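Local coordinates for NUDIX hydrolase (Alicyclobacillus acidocaldarius subsp. acidocaldarius, PDB 3QSJ), which probably hydrolyses phosphorus-containing anhydrides as a metal-dependent member of the Nudix family, at residues F142-P145 against R151-T154. Numbering follows the deposited sequence.
Sequences FVTP and RFDT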
# COMPACT_ATOMS: atom_id res chain seq x y z
N PHE A 142 0.41 -10.32 8.45
CA PHE A 142 1.62 -10.62 9.23
C PHE A 142 1.61 -9.88 10.53
O PHE A 142 1.46 -8.65 10.56
CB PHE A 142 2.88 -10.27 8.41
CG PHE A 142 3.01 -11.17 7.22
CD1 PHE A 142 3.29 -12.52 7.38
CD2 PHE A 142 2.76 -10.69 5.94
CE1 PHE A 142 3.30 -13.38 6.29
CE2 PHE A 142 2.84 -11.55 4.84
CZ PHE A 142 3.11 -12.89 5.03
N VAL A 143 1.90 -10.62 11.61
CA VAL A 143 1.97 -9.99 12.91
C VAL A 143 3.47 -9.98 13.30
O VAL A 143 4.15 -11.04 13.29
CB VAL A 143 1.12 -10.77 13.97
CG1 VAL A 143 1.21 -10.08 15.35
CG2 VAL A 143 -0.34 -10.93 13.54
N THR A 144 3.97 -8.81 13.72
CA THR A 144 5.35 -8.73 14.13
C THR A 144 5.55 -9.75 15.27
O THR A 144 4.70 -9.81 16.17
CB THR A 144 5.65 -7.32 14.63
OG1 THR A 144 5.09 -6.39 13.68
CG2 THR A 144 7.16 -7.09 14.87
N PRO A 145 6.64 -10.54 15.23
CA PRO A 145 6.94 -11.47 16.37
C PRO A 145 6.98 -10.78 17.75
O PRO A 145 7.41 -9.61 17.84
CB PRO A 145 8.31 -12.04 15.99
CG PRO A 145 8.41 -11.85 14.51
CD PRO A 145 7.72 -10.56 14.23
N ARG A 151 5.11 -3.57 17.58
CA ARG A 151 4.47 -4.64 16.84
C ARG A 151 3.26 -4.15 16.07
O ARG A 151 2.55 -3.25 16.54
CB ARG A 151 4.02 -5.78 17.80
CG ARG A 151 5.15 -6.40 18.65
CD ARG A 151 4.52 -7.46 19.52
NE ARG A 151 4.18 -8.65 18.75
CZ ARG A 151 3.41 -9.65 19.16
NH1 ARG A 151 2.87 -9.62 20.39
NH2 ARG A 151 3.23 -10.71 18.40
N PHE A 152 3.05 -4.72 14.87
CA PHE A 152 1.92 -4.43 14.02
C PHE A 152 1.25 -5.72 13.64
O PHE A 152 1.91 -6.76 13.52
CB PHE A 152 2.33 -3.76 12.69
CG PHE A 152 2.99 -2.43 12.89
CD1 PHE A 152 2.22 -1.28 13.11
CD2 PHE A 152 4.37 -2.33 13.03
CE1 PHE A 152 2.82 -0.06 13.44
CE2 PHE A 152 4.98 -1.10 13.30
CZ PHE A 152 4.20 0.02 13.50
N ASP A 153 -0.02 -5.60 13.28
CA ASP A 153 -0.73 -6.74 12.70
C ASP A 153 -1.14 -6.18 11.36
O ASP A 153 -2.07 -5.36 11.29
CB ASP A 153 -1.94 -7.06 13.57
CG ASP A 153 -2.79 -8.20 13.09
OD1 ASP A 153 -2.67 -8.59 11.92
OD2 ASP A 153 -3.58 -8.71 13.89
N THR A 154 -0.37 -6.51 10.32
CA THR A 154 -0.48 -5.81 9.03
C THR A 154 -1.14 -6.63 7.94
O THR A 154 -0.74 -7.78 7.72
CB THR A 154 0.93 -5.42 8.58
OG1 THR A 154 1.56 -4.64 9.63
CG2 THR A 154 0.89 -4.59 7.23
O HOH W 1 3.14 -6.51 10.72
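Arg151 bends at chi3 (75°), which folds its guanidinium back onto Thr144, while Thr144 sets OG1 anti to its own carbonyl carbon (chi1 -46°), which points the hydroxyl at Phe152 N. Arg151 grips Thr144 O side-on, NH2 at 2.8 Å and NE at 2.9 Å from this one oxygen, which lies in the guanidinium plane; NH2 comes in nearly along the C=O axis, NE from above the carbonyl plane. On the same threonine, OG1 accepts Phe152 N almost straight (2.9 Å, 169°), and Thr144 N donates to Phe152 O. The hydroxyl thus stands in for a backbone acceptor where strand 137-143 runs out. Further along, Phe142 and Thr154 form an antiparallel hydrogen-bonded pair, and a water joins Phe142 O to Thr154 OG1. On the opposite face of the sheet, Val143 CG2 rests 3.7 Å from Asp153 OD1, a carboxylate salt-bridged to Arg141. With an alanine in place of Arg151 both side-chain donors to Thr144 O would be gone, and the chain leaving the strand would probably be less firmly held. Chemically, the loop end of this hairpin is held by an exchange: Thr144 OG1 serves Phe152 N, and the arginine satisfies the carbonyl that a regular pair would use.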